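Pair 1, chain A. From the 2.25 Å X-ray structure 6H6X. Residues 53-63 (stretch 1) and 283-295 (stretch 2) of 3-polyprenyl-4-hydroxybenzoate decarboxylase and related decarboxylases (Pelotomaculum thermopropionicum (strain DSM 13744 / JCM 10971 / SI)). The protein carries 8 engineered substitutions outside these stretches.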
# COMPACT_ATOMS: atom_id res chain seq x y z
N ALA A 53 14.82 26.25 26.52
CA ALA A 53 13.50 26.90 26.59
C ALA A 53 12.79 26.87 25.22
O ALA A 53 11.56 27.01 25.14
CB ALA A 53 13.64 28.34 27.07
N VAL A 54 13.55 26.67 24.15
CA VAL A 54 12.98 26.72 22.79
C VAL A 54 12.25 25.41 22.42
O VAL A 54 12.86 24.36 22.48
CB VAL A 54 14.12 27.02 21.78
CG1 VAL A 54 13.63 26.91 20.33
CG2 VAL A 54 14.75 28.38 22.08
N PRO A 55 10.97 25.47 22.02
CA PRO A 55 10.30 24.30 21.49
C PRO A 55 10.72 23.92 20.06
O PRO A 55 11.38 24.72 19.39
CB PRO A 55 8.83 24.69 21.51
CG PRO A 55 8.80 26.13 21.44
CD PRO A 55 10.09 26.65 21.99
N VAL A 56 10.39 22.68 19.65
CA VAL A 56 10.75 22.13 18.34
C VAL A 56 9.47 21.71 17.67
O VAL A 56 8.63 21.11 18.31
CB VAL A 56 11.70 20.96 18.46
CG1 VAL A 56 11.87 20.24 17.12
CG2 VAL A 56 13.05 21.46 18.96
N VAL A 57 9.29 22.09 16.40
CA VAL A 57 8.12 21.63 15.66
C VAL A 57 8.62 20.74 14.49
O VAL A 57 9.70 20.94 13.93
CB VAL A 57 7.22 22.81 15.24
CG1 VAL A 57 7.85 23.66 14.15
CG2 VAL A 57 5.88 22.36 14.79
N THR A 58 7.86 19.70 14.19
CA THR A 58 8.17 18.83 13.06
C THR A 58 6.88 18.43 12.35
O THR A 58 5.82 18.44 12.95
CB THR A 58 9.04 17.63 13.44
OG1 THR A 58 9.53 16.97 12.25
CG2 THR A 58 8.29 16.67 14.32
N GLY A 59 6.98 18.16 11.04
CA GLY A 59 5.87 17.63 10.26
C GLY A 59 4.81 18.69 9.96
O GLY A 59 3.63 18.44 10.16
N LEU A 60 5.24 19.84 9.45
CA LEU A 60 4.33 20.97 9.12
C LEU A 60 3.32 20.66 8.07
O LEU A 60 2.19 21.19 8.10
CB LEU A 60 5.10 22.22 8.65
CG LEU A 60 6.10 22.78 9.67
CD1 LEU A 60 6.75 24.01 9.11
CD2 LEU A 60 5.40 23.09 10.98
N ALA A 61 3.70 19.80 7.14
CA ALA A 61 2.78 19.31 6.13
C ALA A 61 3.29 17.94 5.68
O ALA A 61 4.45 17.81 5.32
CB ALA A 61 2.76 20.27 4.94
N GLY A 62 2.42 16.95 5.72
CA GLY A 62 2.77 15.57 5.46
C GLY A 62 1.85 14.84 4.51
O GLY A 62 1.86 13.62 4.49
N ASP A 63 1.08 15.59 3.73
CA ASP A 63 0.18 15.05 2.75
C ASP A 63 -0.11 16.14 1.75
O ASP A 63 0.14 17.32 2.01
CB ASP A 63 -1.08 14.46 3.38
CG ASP A 63 -2.00 15.53 4.02
OD1 ASP A 63 -2.32 16.56 3.36
OD2 ASP A 63 -2.45 15.29 5.17
N GLN A 283 11.45 34.34 21.90
CA GLN A 283 10.86 33.03 22.16
C GLN A 283 10.55 32.29 20.85
O GLN A 283 9.39 32.04 20.49
CB GLN A 283 9.62 33.17 23.10
CG GLN A 283 9.99 33.68 24.50
CD GLN A 283 8.97 33.30 25.58
OE1 GLN A 283 7.78 33.04 25.29
NE2 GLN A 283 9.43 33.25 26.84
N PRO A 284 11.62 31.97 20.09
CA PRO A 284 11.44 31.33 18.78
C PRO A 284 10.97 29.86 18.85
O PRO A 284 11.14 29.19 19.86
CB PRO A 284 12.84 31.38 18.20
CG PRO A 284 13.75 31.31 19.36
CD PRO A 284 13.03 31.98 20.51
N VAL A 285 10.39 29.39 17.75
CA VAL A 285 10.12 27.96 17.53
C VAL A 285 11.14 27.41 16.55
O VAL A 285 11.29 27.94 15.47
CB VAL A 285 8.73 27.74 16.96
CG1 VAL A 285 8.37 26.28 17.02
CG2 VAL A 285 7.72 28.55 17.73
N TYR A 286 11.83 26.33 16.92
CA TYR A 286 12.78 25.69 16.07
C TYR A 286 12.05 24.59 15.23
O TYR A 286 11.34 23.77 15.79
CB TYR A 286 13.92 25.11 16.87
CG TYR A 286 14.99 24.47 15.99
CD1 TYR A 286 14.85 23.15 15.54
CD2 TYR A 286 16.12 25.17 15.58
CE1 TYR A 286 15.80 22.58 14.71
CE2 TYR A 286 17.07 24.58 14.76
CZ TYR A 286 16.88 23.29 14.33
OH TYR A 286 17.82 22.70 13.52
N HIS A 287 12.26 24.58 13.91
CA HIS A 287 11.62 23.60 13.01
C HIS A 287 12.68 22.59 12.55
O HIS A 287 13.79 22.96 12.13
CB HIS A 287 11.02 24.32 11.83
CG HIS A 287 10.47 23.43 10.77
ND1 HIS A 287 10.51 23.77 9.45
CD2 HIS A 287 9.87 22.23 10.84
CE1 HIS A 287 9.89 22.84 8.74
NE2 HIS A 287 9.50 21.90 9.56
N THR A 288 12.38 21.30 12.71
CA THR A 288 13.24 20.30 12.12
C THR A 288 12.46 19.45 11.12
O THR A 288 11.24 19.27 11.28
CB THR A 288 13.93 19.44 13.18
OG1 THR A 288 15.02 18.78 12.55
CG2 THR A 288 12.97 18.43 13.84
N ILE A 289 13.15 18.97 10.10
CA ILE A 289 12.55 18.03 9.15
C ILE A 289 13.25 16.72 9.40
O ILE A 289 14.48 16.64 9.36
CB ILE A 289 12.75 18.50 7.70
CG1 ILE A 289 11.80 19.69 7.39
CG2 ILE A 289 12.49 17.39 6.73
CD1 ILE A 289 12.24 20.47 6.14
N ILE A 290 12.48 15.69 9.71
CA ILE A 290 13.06 14.37 9.95
C ILE A 290 13.33 13.75 8.58
O ILE A 290 12.43 13.69 7.74
CB ILE A 290 12.08 13.50 10.71
CG1 ILE A 290 11.91 14.09 12.13
CG2 ILE A 290 12.62 12.09 10.85
CD1 ILE A 290 10.65 13.54 12.80
N PRO A 291 14.58 13.33 8.32
CA PRO A 291 14.83 12.81 6.97
C PRO A 291 14.04 11.56 6.65
O PRO A 291 13.75 10.73 7.53
CB PRO A 291 16.31 12.50 7.02
CG PRO A 291 16.84 13.56 7.93
CD PRO A 291 15.85 13.55 9.05
N ALA A 292 13.67 11.46 5.39
CA ALA A 292 12.74 10.48 4.88
C ALA A 292 11.31 10.45 5.44
O ALA A 292 10.55 9.51 5.19
CB ALA A 292 13.37 9.09 4.97
N SER A 293 10.89 11.48 6.17
CA SER A 293 9.49 11.67 6.54
C SER A 293 8.68 12.12 5.31
O SER A 293 9.24 12.51 4.28
CB SER A 293 9.35 12.74 7.63
OG SER A 293 9.75 14.00 7.15
N ARG A 294 7.38 12.08 5.43
CA ARG A 294 6.46 12.59 4.40
C ARG A 294 6.69 14.04 4.09
O ARG A 294 6.67 14.43 2.94
CB ARG A 294 5.00 12.35 4.79
CG ARG A 294 4.55 10.88 4.74
CD ARG A 294 4.71 10.38 3.32
NE ARG A 294 3.92 9.17 3.08
CZ ARG A 294 4.39 7.92 3.12
NH1 ARG A 294 5.71 7.63 3.40
NH2 ARG A 294 3.54 6.95 2.82
N GLU A 295 7.02 14.82 5.12
CA GLU A 295 7.35 16.21 4.95
C GLU A 295 8.60 16.36 4.08
O GLU A 295 8.64 17.20 3.17
CB GLU A 295 7.53 16.86 6.33
CG GLU A 295 7.90 18.33 6.37
CD GLU A 295 8.17 18.87 7.83
OE1 GLU A 295 8.66 18.12 8.74
OE2 GLU A 295 7.90 20.09 8.06
O HOH W 1 9.69 15.80 9.70

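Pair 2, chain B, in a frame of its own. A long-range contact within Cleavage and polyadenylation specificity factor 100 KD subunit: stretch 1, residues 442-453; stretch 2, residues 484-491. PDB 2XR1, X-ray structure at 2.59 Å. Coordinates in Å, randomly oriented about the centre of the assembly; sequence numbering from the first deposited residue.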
# COMPACT_ATOMS: atom_id res chain seq x y z
N GLU B 442 -41.53 -28.72 27.07
CA GLU B 442 -41.29 -29.52 25.87
C GLU B 442 -42.12 -28.94 24.72
O GLU B 442 -43.35 -28.89 24.77
CB GLU B 442 -41.56 -31.02 26.07
CG GLU B 442 -41.14 -31.56 27.46
CD GLU B 442 -40.83 -33.07 27.48
OE1 GLU B 442 -41.71 -33.87 27.05
OE2 GLU B 442 -39.71 -33.43 27.95
N VAL B 443 -41.40 -28.46 23.71
CA VAL B 443 -41.96 -27.68 22.61
C VAL B 443 -40.95 -27.82 21.46
O VAL B 443 -39.77 -28.06 21.72
CB VAL B 443 -42.15 -26.18 23.03
CG1 VAL B 443 -40.92 -25.33 22.71
CG2 VAL B 443 -43.32 -25.60 22.37
N PRO B 444 -41.41 -27.73 20.21
CA PRO B 444 -40.56 -27.93 19.02
C PRO B 444 -39.63 -26.78 18.74
O PRO B 444 -40.07 -25.64 18.66
CB PRO B 444 -41.56 -28.07 17.87
CG PRO B 444 -42.90 -27.64 18.42
CD PRO B 444 -42.85 -27.78 19.89
N VAL B 445 -38.34 -27.07 18.62
CA VAL B 445 -37.36 -26.06 18.26
C VAL B 445 -37.06 -26.21 16.77
O VAL B 445 -36.29 -27.08 16.38
CB VAL B 445 -36.09 -26.25 19.07
CG1 VAL B 445 -35.05 -25.21 18.70
CG2 VAL B 445 -36.43 -26.21 20.54
N TYR B 446 -37.72 -25.39 15.95
CA TYR B 446 -37.53 -25.44 14.50
C TYR B 446 -36.21 -24.78 14.13
O TYR B 446 -35.80 -23.84 14.80
CB TYR B 446 -38.69 -24.78 13.76
CG TYR B 446 -40.02 -25.41 14.05
CD1 TYR B 446 -40.43 -26.54 13.38
CD2 TYR B 446 -40.87 -24.88 15.01
CE1 TYR B 446 -41.70 -27.14 13.66
CE2 TYR B 446 -42.12 -25.46 15.30
CZ TYR B 446 -42.52 -26.58 14.62
OH TYR B 446 -43.73 -27.15 14.90
N LEU B 447 -35.56 -25.30 13.10
CA LEU B 447 -34.24 -24.89 12.65
C LEU B 447 -34.27 -24.66 11.14
O LEU B 447 -34.46 -25.59 10.38
CB LEU B 447 -33.25 -25.99 12.95
CG LEU B 447 -33.14 -26.48 14.38
CD1 LEU B 447 -32.03 -27.51 14.47
CD2 LEU B 447 -32.87 -25.35 15.37
N ASP B 448 -34.09 -23.41 10.69
CA ASP B 448 -34.32 -23.10 9.26
C ASP B 448 -33.10 -22.41 8.65
O ASP B 448 -32.33 -21.78 9.33
CB ASP B 448 -35.58 -22.24 9.11
CG ASP B 448 -36.15 -22.26 7.68
OD1 ASP B 448 -35.52 -22.83 6.75
OD2 ASP B 448 -37.24 -21.68 7.48
N GLY B 449 -32.90 -22.61 7.35
CA GLY B 449 -31.80 -21.97 6.62
C GLY B 449 -30.38 -22.50 6.80
O GLY B 449 -29.44 -21.69 6.98
N MET B 450 -30.21 -23.81 6.70
CA MET B 450 -28.89 -24.49 6.73
C MET B 450 -28.27 -24.72 8.12
O MET B 450 -27.17 -25.27 8.22
CB MET B 450 -27.85 -23.83 5.81
CG MET B 450 -28.30 -23.54 4.39
SD MET B 450 -28.71 -24.99 3.45
CE MET B 450 -27.32 -25.00 2.28
N ILE B 451 -28.98 -24.35 9.17
CA ILE B 451 -28.48 -24.60 10.52
C ILE B 451 -28.21 -26.06 10.73
O ILE B 451 -27.15 -26.44 11.23
CB ILE B 451 -29.46 -24.12 11.58
CG1 ILE B 451 -29.47 -22.59 11.61
CG2 ILE B 451 -29.08 -24.66 12.95
CD1 ILE B 451 -30.52 -22.06 12.51
N TRP B 452 -29.19 -26.88 10.37
CA TRP B 452 -29.12 -28.31 10.61
C TRP B 452 -27.97 -29.01 9.85
O TRP B 452 -27.22 -29.80 10.41
CB TRP B 452 -30.44 -28.94 10.20
CG TRP B 452 -30.49 -30.40 10.45
CD1 TRP B 452 -30.64 -31.37 9.54
CD2 TRP B 452 -30.37 -31.04 11.73
NE1 TRP B 452 -30.64 -32.59 10.15
CE2 TRP B 452 -30.47 -32.42 11.50
CE3 TRP B 452 -30.18 -30.57 13.04
CZ2 TRP B 452 -30.40 -33.36 12.53
CZ3 TRP B 452 -30.10 -31.50 14.07
CH2 TRP B 452 -30.21 -32.89 13.81
N GLU B 453 -27.86 -28.74 8.56
CA GLU B 453 -26.73 -29.22 7.77
C GLU B 453 -25.39 -28.73 8.34
O GLU B 453 -24.40 -29.49 8.37
CB GLU B 453 -26.91 -28.79 6.32
CG GLU B 453 -25.80 -29.20 5.35
CD GLU B 453 -25.49 -30.68 5.36
OE1 GLU B 453 -26.44 -31.51 5.23
OE2 GLU B 453 -24.28 -30.97 5.47
N GLU B 484 -35.16 -35.23 20.39
CA GLU B 484 -36.44 -35.27 19.72
C GLU B 484 -36.93 -33.85 19.43
O GLU B 484 -37.59 -33.62 18.43
CB GLU B 484 -37.48 -35.99 20.61
CG GLU B 484 -38.54 -36.87 19.85
CD GLU B 484 -39.99 -36.72 20.42
OE1 GLU B 484 -40.31 -35.69 21.08
OE2 GLU B 484 -40.83 -37.62 20.18
N CYS B 485 -36.58 -32.89 20.30
CA CYS B 485 -37.05 -31.51 20.20
C CYS B 485 -36.76 -30.80 18.86
O CYS B 485 -37.57 -30.03 18.39
CB CYS B 485 -36.44 -30.67 21.35
SG CYS B 485 -34.58 -30.19 21.18
N PHE B 486 -35.57 -31.00 18.29
CA PHE B 486 -35.17 -30.21 17.12
C PHE B 486 -35.88 -30.71 15.89
O PHE B 486 -35.88 -31.88 15.67
CB PHE B 486 -33.67 -30.27 16.88
CG PHE B 486 -32.86 -29.76 18.00
CD1 PHE B 486 -33.02 -28.47 18.45
CD2 PHE B 486 -31.90 -30.55 18.60
CE1 PHE B 486 -32.24 -27.98 19.49
CE2 PHE B 486 -31.14 -30.08 19.63
CZ PHE B 486 -31.32 -28.79 20.08
N LYS B 487 -36.49 -29.82 15.13
CA LYS B 487 -37.19 -30.18 13.91
C LYS B 487 -36.64 -29.31 12.81
O LYS B 487 -36.87 -28.12 12.80
CB LYS B 487 -38.71 -29.94 14.02
CG LYS B 487 -39.43 -30.46 15.28
CD LYS B 487 -39.37 -31.95 15.42
CE LYS B 487 -40.32 -32.44 16.52
NZ LYS B 487 -39.93 -31.82 17.82
N PRO B 488 -35.93 -29.88 11.85
CA PRO B 488 -35.43 -29.02 10.77
C PRO B 488 -36.49 -28.69 9.74
O PRO B 488 -37.47 -29.40 9.60
CB PRO B 488 -34.32 -29.87 10.12
CG PRO B 488 -34.20 -31.11 10.95
CD PRO B 488 -35.51 -31.27 11.65
N VAL B 489 -36.25 -27.63 9.00
CA VAL B 489 -37.16 -27.19 7.94
C VAL B 489 -36.32 -26.43 6.95
O VAL B 489 -35.65 -25.46 7.32
CB VAL B 489 -38.23 -26.19 8.48
CG1 VAL B 489 -37.86 -25.66 9.87
CG2 VAL B 489 -38.43 -25.04 7.51
N ASP B 490 -36.32 -26.86 5.70
CA ASP B 490 -35.70 -26.05 4.63
C ASP B 490 -36.59 -26.06 3.37
O ASP B 490 -36.53 -25.12 2.56
CB ASP B 490 -34.23 -26.48 4.38
CG ASP B 490 -33.29 -26.14 5.57
OD1 ASP B 490 -33.01 -24.94 5.84
OD2 ASP B 490 -32.81 -27.10 6.24
N SER B 491 -37.42 -27.10 3.22
CA SER B 491 -38.64 -26.95 2.43
C SER B 491 -39.33 -25.62 2.78
O SER B 491 -39.48 -25.27 3.95
CB SER B 491 -39.62 -28.07 2.73
OG SER B 491 -40.91 -27.73 2.25

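Pair 1 and pair 2 share two parallel strands, with a glycine following the first (A:Gly59, B:Gly449); 14 central residues superpose with an RMSD of 1.0 Å over N, CA and C. In both, backbone bonds alternate across the strands. In pair 1, A:Tyr286 N donates to A:Pro55 O (3.0 Å), A:Val57 N to A:Tyr286 O (2.7 Å) and A:Thr288 N to A:Val57 O (3.0 Å). The matching bonds of pair 2 run from B:Lys487 N to B:Val445 O (3.0 Å), B:Leu447 N to B:Lys487 O (3.1 Å) and B:Val489 N to B:Leu447 O (3.0 Å). Pair 2 adds B:Val445 N to B:Cys485 O (3.1 Å); the matched A:Pro55 has no amide hydrogen, and its ring carbon CD lies 3.5 Å from A:Pro284 O instead.

A:Val56 and B:Tyr446 match, as do their partners A:Tyr286 and B:Lys487, so the aromatic residue changes strand. A:Val56 CG2 meets A:Tyr286 CD1 at 4.2 Å, whereas B:Tyr446 CD1 meets B:Lys487 CB at 3.9 Å. Beside these pairs, A:Val56 CG1 reaches A:Thr288 CG2 (3.9 Å), and B:Tyr446 CB reaches the matched B:Val489 CG1 (4.1 Å).

On the other face, A:Val57 and B:Leu447 pack back against matched residues: A:Val57 CG1 lies 3.9 Å from A:Val285 CG1, and B:Leu447 CD1 lies 4.0 Å from B:Phe486 CB. A:His287 and B:Pro488, whose CA atoms fall 0.1 Å apart, both enter CH-pi contacts, but with the ring's role reversed. A:Leu60 CD1 sits over the imidazole face, 3.4 Å from A:His287 CE1; B:Pro488 CG is itself the donor, over the indole face and 3.8 Å from B:Trp452 CG. These covering residues are not equivalent, since A:Leu60 matches B:Met450.

Just before the glycines, A:Thr58 and B:Asp448 have side-chain centres 0.6 Å apart. A:Thr58 OG1 lies 3.0 Å from A:Thr288 O and 2.8 Å from a water that donates to A:Glu295 OE1; B:Asp448 OD1 lies 2.7 Å from B:Val489 O, the carbonyl of the residue matching A:Thr288.

The glycines A:Gly59 and B:Gly449 both have positive phi, and carboxylates bind the backbone amides of the glycine and the residue after it. A:Glu295 spreads the task over two oxygens, A:Gly59 N to A:Glu295 OE1 (2.8 Å) and A:Leu60 N to A:Glu295 OE2 (3.0 Å), and A:His287 NE2 also donates to A:Glu295 OE2 (2.8 Å). In pair 2 a single oxygen serves both: B:Met450 N donates to B:Asp490 OD1 (3.1 Å), while the bond from B:Gly449 N to B:Asp490 OD1 (2.8 Å) is weak. B:Asp490 instead matches A:Ile289, so the carboxylates arrive from different backbone positions.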